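Local structure of xylulose kinase (Escherichia coli, 2ITM) at residues A[155-160]-A[207-212]; A[166-171]-A[180-185]; A[298-303]-A[327-332]; A[347-352]-A[359-364]. The protein catalyses the ATP-dependent phosphorylation of D-xylulose to D-xylulose 5-phosphate and, less efficiently, of 1-deoxy-D-xylulose, working as a homodimer of the FGGY kinase family. All blocks are in the same frame, centred on the assembly; numbering follows the deposited sequence.

Contact 1 (A[155-160]-A[207-212]); sequences YLRLRM and EITGAL
Arg157 reaches out from helix 152-161 and meets the side chain of Thr209 at about a right angle. Its CG continues straight away from the backbone N (chi1 178°), and a bend at chi3 (-35°) then turns the guanidinium so that one of its faces lies against the methyl CG2 of Thr209, 4.0 Å from NH1. The hydroxyl sits closer: NH1 to Thr209 OG1 is 3.2 Å, a weak bond bent to 121° at the hydrogen. The aliphatic part joins in as well, CD of Arg157 lying 3.6 Å from the same OG1. The stronger grip on the guanidinium comes from elsewhere: NE donates to Ala165 O, NH1 to Val228 O and NH2 to Ala229 O, while NH2 also pairs with Asp154. Thr209 OG1 has a second partner in Val227 O, so both polar groups are tied to strand 226-232. At the C-terminal end of the helix the backbone takes over. Met160 O receives a CA-H...O contact from Leu212 CA at 3.4 Å, and Met160 CB faces Leu212 CD2 at 4.3 Å, a looser apolar touch. The arrangement is a helix laid on the margin of a mixed sheet in which strand 208-211 is one of the two outermost strands within this chain, in the actin-like ATPase fold of the FGGY N-terminal domain.

Contact 2 (A[166-171]-A[180-185]); sequences SDMSDA and AKRDWS
Met168 and Arg182 cross at about a right angle, the thioether of Met168 passing across the base of the Arg182 chain. Met168 SD lies 3.8 Å from Arg182 CB and 3.3 Å from Arg182 O; its methyl is modelled nearer still to that oxygen, a doubtful separation. A bend at chi2 (-64°) brings the sulfur there, while CB of Met168 stays 4.0 Å and CG 4.1 Å from Arg182 NH2. Farther along, Ala171 CB touches the indole of Trp184 at CH2, 4.1 Å away. The guanidinium is fixed from outside: NH2 forms a salt bridge with Glu204, NH1 donates to Arg284 O, and Trp285 adds a cation-pi contact. Met168 is placed by the helix start, where Asp167 is the N-cap. Its OD1 takes Ser169 OG at 2.6 Å by the syn lone pair and Ser169 N from above the carboxylate plane. Helix 168-172 thus packs on the 182-184 arm, whose Arg182 and Asp183 form a G1 beta bulge opposite Asp178; Leu202 of strand 201-203 and Cys278 of strand 275-278 each touch both segments.

Contact 3 (A[298-303]-A[327-332]); sequences LDWAAK and VWFLPY
Trp300 sets CZ3 and CH2 of its six-membered ring against CZ and CE1 of Phe329, and the two rings barely overlap. They come from opposite directions, with planes 30° apart and centroids separated by 5.6 Å, so the touch is made by these outer carbons. Trp300 CZ3 is 3.6 Å from Phe329 CZ, and Trp300 CH2 is 3.7 Å from Phe329 CE1. Each ring is carried outward from its backbone because CG stands opposite the backbone N, with chi1 -179° in Phe329. The pair bridges helix 294-304 and strand 328-333 in the FGGY C-terminal domain, the second actin-like half of the kinase; that strand pairs antiparallel with strand 345-353, forming a small sheet set apart from the main one. Two residues further along its own strand, Pro331 N lies 4.2 Å above one face of the Phe329 ring, toward the rim. Val365 of helix 358-381 also packs on Phe329, and the ring of Phe349 meets it with planes at about 50°. With an alanine here, Trp300 CZ3 and CH2 would probably lose their neighbours in this strand and the indole would be freer to shift. The Trp300 ring is poorly ordered, so its exact tilt is less certain than that of Phe329. Trp300 also reaches the dimer interface, where it meets His354 and Thr353 of the second subunit.

Contact 4 (A[347-352]-A[359-364]); sequences GVFFGL and NELARA
Phe349 leaves strand 345-353 with CB directed toward helix 358-381, the helix that follows the strand after a short turn in the FGGY C-terminal domain. From CB the ring swings out at chi1 -87°, and its far carbons do the touching. CE2 comes first: Ala364 CB stands at the edge of the ring, near its plane, 4.0 Å from this atom, and Leu361 O lies at the same 4.0 Å. At the tip, CZ has Leu361 CG 4.1 Å away, set over one face but displaced toward the rim. The ring thus fits against neighbouring turns of the helix, whose segment axis passes 10.6 Å from that of the strand at 128° between N-to-C directions. Val327, just before strand 328-333, also packs on Phe349. A glycine in its place would probably open a gap between sheet and helix and leave Leu361 and Ala364 without their aromatic neighbour. The strand is also part of the dimer: it pairs antiparallel with a strand of the second subunit, so the sheet runs on across the interface, and Leu352 of that subunit packs on Phe349. Within the chain, Leu352 and Leu361 cross at about a right angle. Leu352 CG sits opposite its carbonyl carbon (chi1 -45°), and its methyl CD2 rests 3.8 Å from Leu361 CD1.

Overall arrangement
The contacts fall into two pairs on opposite sides of the chain's centre, one in each FGGY domain. Contacts 1 and 2 have centres 17 Å apart and touch where Arg157 NH2 lies 4.1 Å from Ser166 CA; contact 2 is nested inside the chain loop closed by contact 1. Contacts 3 and 4 are only 7 Å apart between centres and share a sheet: Trp328 O and Phe350 N are 2.7 Å apart, a probable hydrogen bond. Both reach the second subunit. The first pair lies nearer the active site: the side chain of Ala171 is about 12 Å from bound D-xylulose, and that of Met160 about 11 Å from that of Asp6, probably important for activity. Contacts 3 and 4 lie away from it.

Contact 1 (A[155-160]-A[207-212])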
loop_
_atom_site.group_PDB
_atom_site.type_symbol
_atom_site.label_atom_id
_atom_site.label_comp_id
_atom_site.label_asym_id
_atom_site.label_seq_id
_atom_site.Cartn_x
_atom_site.Cartn_y
_atom_site.Cartn_z
ATOM N N TYR A 155 8.711 -34.578 26.480
ATOM C CA TYR A 155 9.452 -34.228 27.679
ATOM C C TYR A 155 8.502 -34.188 28.860
ATOM O O TYR A 155 8.802 -34.690 29.920
ATOM C CB TYR A 155 10.174 -32.890 27.554
ATOM C CG TYR A 155 10.726 -32.404 28.873
ATOM C CD1 TYR A 155 11.905 -32.901 29.374
ATOM C CD2 TYR A 155 10.047 -31.469 29.626
ATOM C CE1 TYR A 155 12.403 -32.463 30.575
ATOM C CE2 TYR A 155 10.529 -31.029 30.822
ATOM C CZ TYR A 155 11.705 -31.530 31.302
ATOM O OH TYR A 155 12.182 -31.098 32.505
ATOM N N LEU A 156 7.340 -33.605 28.621
ATOM C CA LEU A 156 6.236 -33.638 29.552
ATOM C C LEU A 156 5.867 -35.039 30.024
ATOM O O LEU A 156 5.729 -35.272 31.211
ATOM C CB LEU A 156 5.030 -32.928 28.957
ATOM C CG LEU A 156 4.120 -32.202 29.914
ATOM C CD1 LEU A 156 4.902 -31.456 30.966
ATOM C CD2 LEU A 156 3.236 -31.256 29.145
ATOM N N ARG A 157 5.714 -35.964 29.085
ATOM C CA ARG A 157 5.477 -37.350 29.421
ATOM C C ARG A 157 6.516 -37.920 30.379
ATOM O O ARG A 157 6.171 -38.502 31.382
ATOM C CB ARG A 157 5.361 -38.208 28.161
ATOM C CG ARG A 157 5.164 -39.678 28.426
ATOM C CD ARG A 157 5.566 -40.591 27.286
ATOM N NE ARG A 157 5.284 -39.978 26.003
ATOM C CZ ARG A 157 4.072 -39.789 25.528
ATOM N NH1 ARG A 157 3.021 -40.193 26.215
ATOM N NH2 ARG A 157 3.912 -39.206 24.364
ATOM N N LEU A 158 7.789 -37.745 30.053
ATOM C CA LEU A 158 8.886 -38.212 30.892
ATOM C C LEU A 158 8.805 -37.671 32.316
ATOM O O LEU A 158 8.936 -38.407 33.272
ATOM C CB LEU A 158 10.225 -37.866 30.258
ATOM C CG LEU A 158 11.464 -38.103 31.112
ATOM C CD1 LEU A 158 11.813 -39.551 31.123
ATOM C CD2 LEU A 158 12.629 -37.266 30.641
ATOM N N ARG A 159 8.536 -36.383 32.448
ATOM C CA ARG A 159 8.286 -35.778 33.748
ATOM C C ARG A 159 7.073 -36.348 34.492
ATOM O O ARG A 159 7.071 -36.415 35.708
ATOM C CB ARG A 159 8.196 -34.263 33.630
ATOM C CG ARG A 159 9.541 -33.565 33.536
ATOM C CD ARG A 159 10.398 -33.683 34.779
ATOM N NE ARG A 159 10.895 -32.388 35.249
ATOM C CZ ARG A 159 10.306 -31.655 36.164
ATOM N NH1 ARG A 159 9.192 -32.069 36.728
ATOM N NH2 ARG A 159 10.817 -30.495 36.512
ATOM N N MET A 160 6.061 -36.773 33.744
ATOM C CA MET A 160 4.863 -37.336 34.309
ATOM C C MET A 160 4.932 -38.843 34.579
ATOM O O MET A 160 4.273 -39.335 35.475
ATOM C CB MET A 160 3.662 -37.035 33.424
ATOM C CG MET A 160 3.158 -35.620 33.473
ATOM S SD MET A 160 1.601 -35.443 32.604
ATOM C CE MET A 160 2.081 -35.932 30.987
ATOM N N GLU A 207 -2.252 -45.684 21.920
ATOM C CA GLU A 207 -1.610 -46.698 22.739
ATOM C C GLU A 207 -1.050 -46.130 24.049
ATOM O O GLU A 207 -0.664 -44.978 24.118
ATOM C CB GLU A 207 -0.502 -47.386 21.943
ATOM C CG GLU A 207 -0.996 -48.208 20.774
ATOM C CD GLU A 207 0.120 -48.751 19.902
ATOM O OE1 GLU A 207 -0.175 -49.562 19.009
ATOM O OE2 GLU A 207 1.282 -48.369 20.097
ATOM N N ILE A 208 -1.019 -46.966 25.077
ATOM C CA ILE A 208 -0.494 -46.591 26.382
ATOM C C ILE A 208 1.031 -46.697 26.475
ATOM O O ILE A 208 1.624 -47.678 26.076
ATOM C CB ILE A 208 -1.177 -47.425 27.475
ATOM C CG1 ILE A 208 -2.687 -47.225 27.425
ATOM C CG2 ILE A 208 -0.648 -47.107 28.839
ATOM C CD1 ILE A 208 -3.400 -47.774 28.595
ATOM N N THR A 209 1.658 -45.649 26.977
ATOM C CA THR A 209 3.106 -45.590 27.061
ATOM C C THR A 209 3.608 -45.810 28.483
ATOM O O THR A 209 4.792 -45.956 28.713
ATOM C CB THR A 209 3.618 -44.256 26.538
ATOM O OG1 THR A 209 3.065 -43.202 27.319
ATOM C CG2 THR A 209 3.117 -44.006 25.159
ATOM N N GLY A 210 2.683 -45.829 29.425
ATOM C CA GLY A 210 3.017 -45.876 30.825
ATOM C C GLY A 210 1.900 -45.340 31.681
ATOM O O GLY A 210 0.744 -45.334 31.278
ATOM N N ALA A 211 2.263 -44.889 32.872
ATOM C CA ALA A 211 1.321 -44.349 33.821
ATOM C C ALA A 211 1.946 -43.201 34.589
ATOM O O ALA A 211 3.156 -43.075 34.635
ATOM C CB ALA A 211 0.867 -45.413 34.759
ATOM N N LEU A 212 1.111 -42.357 35.177
ATOM C CA LEU A 212 1.599 -41.341 36.089
ATOM C C LEU A 212 2.411 -41.963 37.198
ATOM O O LEU A 212 2.016 -42.947 37.791
ATOM C CB LEU A 212 0.466 -40.524 36.689
ATOM C CG LEU A 212 -0.552 -39.847 35.792
ATOM C CD1 LEU A 212 -1.517 -39.057 36.631
ATOM C CD2 LEU A 212 0.097 -38.984 34.751
#

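Contact 2 (A[166-171]-A[180-185])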
loop_
_atom_site.group_PDB
_atom_site.type_symbol
_atom_site.label_atom_id
_atom_site.label_comp_id
_atom_site.label_asym_id
_atom_site.label_seq_id
_atom_site.Cartn_x
_atom_site.Cartn_y
_atom_site.Cartn_z
ATOM N N SER A 166 7.220 -41.391 22.277
ATOM C CA SER A 166 6.447 -40.509 21.427
ATOM C C SER A 166 5.408 -41.242 20.580
ATOM O O SER A 166 5.332 -42.448 20.606
ATOM C CB SER A 166 7.377 -39.682 20.536
ATOM O OG SER A 166 6.712 -38.587 19.970
ATOM N N ASP A 167 4.661 -40.465 19.825
ATOM C CA ASP A 167 3.720 -40.988 18.862
ATOM C C ASP A 167 4.145 -40.708 17.427
ATOM O O ASP A 167 4.970 -39.875 17.181
ATOM C CB ASP A 167 2.325 -40.442 19.128
ATOM C CG ASP A 167 2.132 -39.064 18.580
ATOM O OD1 ASP A 167 1.504 -38.935 17.536
ATOM O OD2 ASP A 167 2.570 -38.052 19.131
ATOM N N MET A 168 3.535 -41.415 16.489
ATOM C CA MET A 168 3.894 -41.327 15.079
ATOM C C MET A 168 3.687 -39.932 14.437
ATOM O O MET A 168 4.401 -39.535 13.545
ATOM C CB MET A 168 3.168 -42.400 14.276
ATOM C CG MET A 168 3.465 -43.824 14.729
ATOM S SD MET A 168 5.170 -44.316 14.514
ATOM C CE MET A 168 5.083 -45.977 15.093
ATOM N N SER A 169 2.683 -39.202 14.893
ATOM C CA SER A 169 2.387 -37.894 14.361
ATOM C C SER A 169 3.401 -36.831 14.762
ATOM O O SER A 169 3.770 -36.027 13.950
ATOM C CB SER A 169 0.948 -37.465 14.686
ATOM O OG SER A 169 0.818 -36.982 15.999
ATOM N N ASP A 170 3.808 -36.857 16.015
ATOM C CA ASP A 170 4.834 -35.947 16.483
ATOM C C ASP A 170 6.207 -36.360 15.937
ATOM O O ASP A 170 6.972 -35.537 15.476
ATOM C CB ASP A 170 4.842 -35.915 18.017
ATOM C CG ASP A 170 4.792 -34.481 18.583
ATOM O OD1 ASP A 170 4.868 -34.360 19.822
ATOM O OD2 ASP A 170 4.697 -33.456 17.897
ATOM N N ALA A 171 6.489 -37.665 16.003
ATOM C CA ALA A 171 7.734 -38.225 15.516
ATOM C C ALA A 171 7.977 -37.938 14.032
ATOM O O ALA A 171 9.096 -37.710 13.633
ATOM C CB ALA A 171 7.798 -39.708 15.795
ATOM N N ALA A 180 6.410 -43.646 5.828
ATOM C CA ALA A 180 5.817 -44.858 5.267
ATOM C C ALA A 180 5.837 -46.020 6.239
ATOM O O ALA A 180 4.885 -46.738 6.354
ATOM C CB ALA A 180 6.513 -45.241 3.981
ATOM N N LYS A 181 6.949 -46.186 6.936
ATOM C CA LYS A 181 7.196 -47.403 7.722
ATOM C C LYS A 181 6.837 -47.243 9.190
ATOM O O LYS A 181 6.882 -48.193 9.947
ATOM C CB LYS A 181 8.643 -47.868 7.568
ATOM C CG LYS A 181 9.031 -48.227 6.150
ATOM C CD LYS A 181 10.182 -49.209 6.124
ATOM C CE LYS A 181 10.850 -49.262 4.761
ATOM N NZ LYS A 181 12.275 -49.605 4.866
ATOM N N ARG A 182 6.467 -46.031 9.577
ATOM C CA ARG A 182 6.110 -45.739 10.958
ATOM C C ARG A 182 7.214 -46.161 11.919
ATOM O O ARG A 182 6.960 -46.698 12.983
ATOM C CB ARG A 182 4.785 -46.364 11.324
ATOM C CG ARG A 182 3.676 -46.088 10.310
ATOM C CD ARG A 182 2.322 -46.660 10.645
ATOM N NE ARG A 182 1.568 -45.824 11.564
ATOM C CZ ARG A 182 0.896 -44.741 11.228
ATOM N NH1 ARG A 182 0.868 -44.308 9.968
ATOM N NH2 ARG A 182 0.257 -44.058 12.154
ATOM N N ASP A 183 8.450 -45.896 11.521
ATOM C CA ASP A 183 9.622 -46.266 12.302
ATOM C C ASP A 183 10.781 -45.330 11.956
ATOM O O ASP A 183 10.812 -44.754 10.886
ATOM C CB ASP A 183 9.990 -47.730 12.031
ATOM C CG ASP A 183 11.148 -48.215 12.868
ATOM O OD1 ASP A 183 11.361 -47.692 13.973
ATOM O OD2 ASP A 183 11.904 -49.118 12.491
ATOM N N TRP A 184 11.723 -45.185 12.877
ATOM C CA TRP A 184 12.879 -44.342 12.654
ATOM C C TRP A 184 13.642 -44.740 11.390
ATOM O O TRP A 184 13.620 -45.891 10.984
ATOM C CB TRP A 184 13.812 -44.330 13.868
ATOM C CG TRP A 184 13.186 -43.955 15.199
ATOM C CD1 TRP A 184 12.999 -44.771 16.254
ATOM C CD2 TRP A 184 12.715 -42.666 15.614
ATOM N NE1 TRP A 184 12.424 -44.095 17.296
ATOM C CE2 TRP A 184 12.241 -42.795 16.928
ATOM C CE3 TRP A 184 12.648 -41.414 15.005
ATOM C CZ2 TRP A 184 11.706 -41.736 17.631
ATOM C CZ3 TRP A 184 12.116 -40.367 15.712
ATOM C CH2 TRP A 184 11.653 -40.531 17.006
ATOM N N SER A 185 14.291 -43.756 10.779
ATOM C CA SER A 185 15.122 -43.952 9.603
ATOM C C SER A 185 16.600 -43.871 9.938
ATOM O O SER A 185 17.114 -42.808 10.253
ATOM C CB SER A 185 14.792 -42.914 8.541
ATOM O OG SER A 185 15.846 -42.753 7.612
#

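Contact 3 (A[298-303]-A[327-332])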
loop_
_atom_site.group_PDB
_atom_site.type_symbol
_atom_site.label_atom_id
_atom_site.label_comp_id
_atom_site.label_asym_id
_atom_site.label_seq_id
_atom_site.Cartn_x
_atom_site.Cartn_y
_atom_site.Cartn_z
ATOM N N LEU A 298 -10.209 -11.326 8.618
ATOM C CA LEU A 298 -11.527 -10.725 8.751
ATOM C C LEU A 298 -11.596 -9.659 9.834
ATOM O O LEU A 298 -12.155 -8.595 9.632
ATOM C CB LEU A 298 -12.570 -11.793 9.040
ATOM C CG LEU A 298 -12.955 -12.737 7.916
ATOM C CD1 LEU A 298 -14.316 -13.343 8.188
ATOM C CD2 LEU A 298 -12.922 -12.041 6.570
ATOM N N ASP A 299 -11.035 -9.961 10.987
ATOM C CA ASP A 299 -10.954 -8.978 12.046
ATOM C C ASP A 299 -10.222 -7.735 11.580
ATOM O O ASP A 299 -10.508 -6.631 12.022
ATOM C CB ASP A 299 -10.283 -9.568 13.277
ATOM C CG ASP A 299 -11.181 -10.514 14.025
ATOM O OD1 ASP A 299 -10.659 -11.446 14.647
ATOM O OD2 ASP A 299 -12.419 -10.415 14.044
ATOM N N TRP A 300 -9.272 -7.926 10.679
ATOM C CA TRP A 300 -8.381 -6.847 10.291
ATOM C C TRP A 300 -9.039 -5.984 9.227
ATOM O O TRP A 300 -9.130 -4.775 9.390
ATOM C CB TRP A 300 -7.025 -7.397 9.840
ATOM C CG TRP A 300 -6.174 -6.431 9.100
ATOM C CD1 TRP A 300 -5.281 -5.558 9.624
ATOM C CD2 TRP A 300 -6.120 -6.256 7.690
ATOM N NE1 TRP A 300 -4.674 -4.841 8.626
ATOM C CE2 TRP A 300 -5.181 -5.250 7.427
ATOM C CE3 TRP A 300 -6.781 -6.850 6.607
ATOM C CZ2 TRP A 300 -4.890 -4.822 6.141
ATOM C CZ3 TRP A 300 -6.493 -6.421 5.335
ATOM C CH2 TRP A 300 -5.557 -5.427 5.107
ATOM N N ALA A 301 -9.532 -6.611 8.166
ATOM C CA ALA A 301 -10.452 -5.952 7.257
ATOM C C ALA A 301 -11.535 -5.097 7.889
ATOM O O ALA A 301 -11.967 -4.115 7.314
ATOM C CB ALA A 301 -11.195 -6.968 6.416
ATOM N N ALA A 302 -11.947 -5.486 9.085
ATOM C CA ALA A 302 -12.912 -4.729 9.855
ATOM C C ALA A 302 -12.290 -3.468 10.400
ATOM O O ALA A 302 -12.746 -2.375 10.112
ATOM C CB ALA A 302 -13.475 -5.570 10.974
ATOM N N LYS A 303 -11.239 -3.614 11.185
ATOM C CA LYS A 303 -10.675 -2.456 11.853
ATOM C C LYS A 303 -9.952 -1.530 10.897
ATOM O O LYS A 303 -10.088 -0.325 10.995
ATOM C CB LYS A 303 -9.753 -2.858 12.997
ATOM C CG LYS A 303 -8.516 -1.974 13.135
ATOM C CD LYS A 303 -8.883 -0.547 13.533
ATOM C CE LYS A 303 -7.991 -0.027 14.645
ATOM N NZ LYS A 303 -6.837 -0.920 14.877
ATOM N N VAL A 327 -11.227 -3.973 -7.107
ATOM C CA VAL A 327 -10.005 -3.924 -6.329
ATOM C C VAL A 327 -9.520 -5.334 -6.101
ATOM O O VAL A 327 -10.312 -6.228 -5.882
ATOM C CB VAL A 327 -10.265 -3.318 -4.952
ATOM C CG1 VAL A 327 -8.989 -3.072 -4.239
ATOM C CG2 VAL A 327 -11.037 -2.058 -5.074
ATOM N N TRP A 328 -8.209 -5.520 -6.145
ATOM C CA TRP A 328 -7.620 -6.811 -5.860
ATOM C C TRP A 328 -6.824 -6.794 -4.557
ATOM O O TRP A 328 -5.877 -6.042 -4.409
ATOM C CB TRP A 328 -6.764 -7.286 -7.033
ATOM C CG TRP A 328 -7.511 -7.331 -8.313
ATOM C CD1 TRP A 328 -7.662 -6.324 -9.197
ATOM C CD2 TRP A 328 -8.225 -8.441 -8.849
ATOM N NE1 TRP A 328 -8.426 -6.728 -10.256
ATOM C CE2 TRP A 328 -8.783 -8.032 -10.065
ATOM C CE3 TRP A 328 -8.446 -9.752 -8.427
ATOM C CZ2 TRP A 328 -9.555 -8.874 -10.848
ATOM C CZ3 TRP A 328 -9.202 -10.581 -9.206
ATOM C CH2 TRP A 328 -9.747 -10.143 -10.403
ATOM N N PHE A 329 -7.225 -7.638 -3.619
ATOM C CA PHE A 329 -6.466 -7.841 -2.397
ATOM C C PHE A 329 -5.625 -9.098 -2.488
ATOM O O PHE A 329 -6.148 -10.180 -2.673
ATOM C CB PHE A 329 -7.399 -7.891 -1.183
ATOM C CG PHE A 329 -6.695 -8.084 0.129
ATOM C CD1 PHE A 329 -5.906 -7.093 0.662
ATOM C CD2 PHE A 329 -6.848 -9.248 0.842
ATOM C CE1 PHE A 329 -5.287 -7.267 1.861
ATOM C CE2 PHE A 329 -6.223 -9.425 2.038
ATOM C CZ PHE A 329 -5.438 -8.432 2.544
ATOM N N LEU A 330 -4.316 -8.948 -2.367
ATOM C CA LEU A 330 -3.433 -10.089 -2.405
ATOM C C LEU A 330 -2.752 -10.337 -1.065
ATOM O O LEU A 330 -1.833 -9.634 -0.685
ATOM C CB LEU A 330 -2.428 -9.960 -3.549
ATOM C CG LEU A 330 -2.952 -9.495 -4.912
ATOM C CD1 LEU A 330 -1.890 -8.866 -5.728
ATOM C CD2 LEU A 330 -3.611 -10.586 -5.673
ATOM N N PRO A 331 -3.236 -11.341 -0.348
ATOM C CA PRO A 331 -2.685 -11.668 0.954
ATOM C C PRO A 331 -1.587 -12.696 0.832
ATOM O O PRO A 331 -1.767 -13.743 0.243
ATOM C CB PRO A 331 -3.863 -12.231 1.689
ATOM C CG PRO A 331 -4.694 -12.857 0.631
ATOM C CD PRO A 331 -4.306 -12.259 -0.697
ATOM N N TYR A 332 -0.443 -12.350 1.359
ATOM C CA TYR A 332 0.693 -13.191 1.305
ATOM C C TYR A 332 1.029 -13.813 2.624
ATOM O O TYR A 332 1.367 -13.167 3.581
ATOM C CB TYR A 332 1.886 -12.446 0.747
ATOM C CG TYR A 332 1.762 -12.106 -0.688
ATOM C CD1 TYR A 332 1.192 -10.944 -1.084
ATOM C CD2 TYR A 332 2.205 -12.952 -1.639
ATOM C CE1 TYR A 332 1.083 -10.637 -2.376
ATOM C CE2 TYR A 332 2.095 -12.658 -2.911
ATOM C CZ TYR A 332 1.530 -11.497 -3.286
ATOM O OH TYR A 332 1.414 -11.219 -4.573
#

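Contact 4 (A[347-352]-A[359-364])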
loop_
_atom_site.group_PDB
_atom_site.type_symbol
_atom_site.label_atom_id
_atom_site.label_comp_id
_atom_site.label_asym_id
_atom_site.label_seq_id
_atom_site.Cartn_x
_atom_site.Cartn_y
_atom_site.Cartn_z
ATOM N N GLY A 347 -0.156 -8.096 2.926
ATOM C CA GLY A 347 -1.189 -7.890 1.937
ATOM C C GLY A 347 -0.892 -6.763 0.978
ATOM O O GLY A 347 -0.189 -5.816 1.303
ATOM N N VAL A 348 -1.451 -6.875 -0.214
ATOM C CA VAL A 348 -1.465 -5.791 -1.177
ATOM C C VAL A 348 -2.884 -5.440 -1.598
ATOM O O VAL A 348 -3.670 -6.318 -1.902
ATOM C CB VAL A 348 -0.629 -6.126 -2.400
ATOM C CG1 VAL A 348 -0.485 -4.930 -3.275
ATOM C CG2 VAL A 348 0.726 -6.652 -1.993
ATOM N N PHE A 349 -3.204 -4.151 -1.592
ATOM C CA PHE A 349 -4.363 -3.624 -2.311
ATOM C C PHE A 349 -3.962 -3.080 -3.677
ATOM O O PHE A 349 -3.292 -2.067 -3.774
ATOM C CB PHE A 349 -5.058 -2.523 -1.509
ATOM C CG PHE A 349 -6.073 -3.012 -0.548
ATOM C CD1 PHE A 349 -6.014 -2.664 0.777
ATOM C CD2 PHE A 349 -7.119 -3.791 -0.971
ATOM C CE1 PHE A 349 -6.973 -3.103 1.664
ATOM C CE2 PHE A 349 -8.062 -4.234 -0.097
ATOM C CZ PHE A 349 -7.991 -3.892 1.222
ATOM N N PHE A 350 -4.389 -3.777 -4.716
ATOM C CA PHE A 350 -4.024 -3.474 -6.084
ATOM C C PHE A 350 -5.197 -2.954 -6.911
ATOM O O PHE A 350 -6.239 -3.550 -6.951
ATOM C CB PHE A 350 -3.436 -4.712 -6.754
ATOM C CG PHE A 350 -2.968 -4.473 -8.144
ATOM C CD1 PHE A 350 -1.723 -3.937 -8.382
ATOM C CD2 PHE A 350 -3.775 -4.764 -9.209
ATOM C CE1 PHE A 350 -1.300 -3.707 -9.644
ATOM C CE2 PHE A 350 -3.355 -4.531 -10.476
ATOM C CZ PHE A 350 -2.113 -4.000 -10.694
ATOM N N GLY A 351 -4.984 -1.842 -7.591
ATOM C CA GLY A 351 -5.923 -1.369 -8.604
ATOM C C GLY A 351 -6.997 -0.458 -8.072
ATOM O O GLY A 351 -8.121 -0.508 -8.531
ATOM N N LEU A 352 -6.679 0.366 -7.099
ATOM C CA LEU A 352 -7.617 1.285 -6.509
ATOM C C LEU A 352 -7.847 2.521 -7.370
ATOM O O LEU A 352 -6.925 3.088 -7.891
ATOM C CB LEU A 352 -7.158 1.714 -5.120
ATOM C CG LEU A 352 -6.629 0.664 -4.133
ATOM C CD1 LEU A 352 -5.570 1.243 -3.267
ATOM C CD2 LEU A 352 -7.737 0.089 -3.290
ATOM N N ASN A 359 -16.676 -0.087 1.370
ATOM C CA ASN A 359 -17.513 -1.196 0.940
ATOM C C ASN A 359 -16.789 -2.079 -0.102
ATOM O O ASN A 359 -16.769 -3.292 -0.002
ATOM C CB ASN A 359 -18.804 -0.669 0.325
ATOM C CG ASN A 359 -19.648 0.123 1.303
ATOM O OD1 ASN A 359 -19.577 -0.070 2.501
ATOM N ND2 ASN A 359 -20.463 1.013 0.774
ATOM N N GLU A 360 -16.211 -1.421 -1.090
ATOM C CA GLU A 360 -15.426 -2.072 -2.119
ATOM C C GLU A 360 -14.223 -2.765 -1.505
ATOM O O GLU A 360 -13.960 -3.928 -1.771
ATOM C CB GLU A 360 -14.973 -1.044 -3.147
ATOM C CG GLU A 360 -16.080 -0.479 -4.023
ATOM C CD GLU A 360 -17.138 0.292 -3.256
ATOM O OE1 GLU A 360 -18.320 0.040 -3.488
ATOM O OE2 GLU A 360 -16.797 1.142 -2.441
ATOM N N LEU A 361 -13.511 -2.031 -0.663
ATOM C CA LEU A 361 -12.342 -2.552 0.012
ATOM C C LEU A 361 -12.681 -3.818 0.769
ATOM O O LEU A 361 -11.953 -4.790 0.733
ATOM C CB LEU A 361 -11.771 -1.504 0.951
ATOM C CG LEU A 361 -10.565 -0.785 0.372
ATOM C CD1 LEU A 361 -10.723 -0.602 -1.097
ATOM C CD2 LEU A 361 -10.275 0.533 1.068
ATOM N N ALA A 362 -13.811 -3.791 1.453
ATOM C CA ALA A 362 -14.218 -4.895 2.291
ATOM C C ALA A 362 -14.566 -6.107 1.452
ATOM O O ALA A 362 -14.213 -7.217 1.788
ATOM C CB ALA A 362 -15.388 -4.497 3.151
ATOM N N ARG A 363 -15.268 -5.878 0.360
ATOM C CA ARG A 363 -15.441 -6.903 -0.643
ATOM C C ARG A 363 -14.144 -7.505 -1.168
ATOM O O ARG A 363 -14.048 -8.706 -1.328
ATOM C CB ARG A 363 -16.263 -6.381 -1.797
ATOM C CG ARG A 363 -17.601 -7.011 -1.875
ATOM C CD ARG A 363 -17.714 -8.132 -2.840
ATOM N NE ARG A 363 -19.060 -8.118 -3.386
ATOM C CZ ARG A 363 -19.606 -9.090 -4.089
ATOM N NH1 ARG A 363 -18.927 -10.191 -4.349
ATOM N NH2 ARG A 363 -20.827 -8.951 -4.535
ATOM N N ALA A 364 -13.169 -6.656 -1.443
ATOM C CA ALA A 364 -11.885 -7.103 -1.958
ATOM C C ALA A 364 -11.177 -8.078 -1.019
ATOM O O ALA A 364 -10.700 -9.114 -1.439
ATOM C CB ALA A 364 -11.014 -5.938 -2.269
#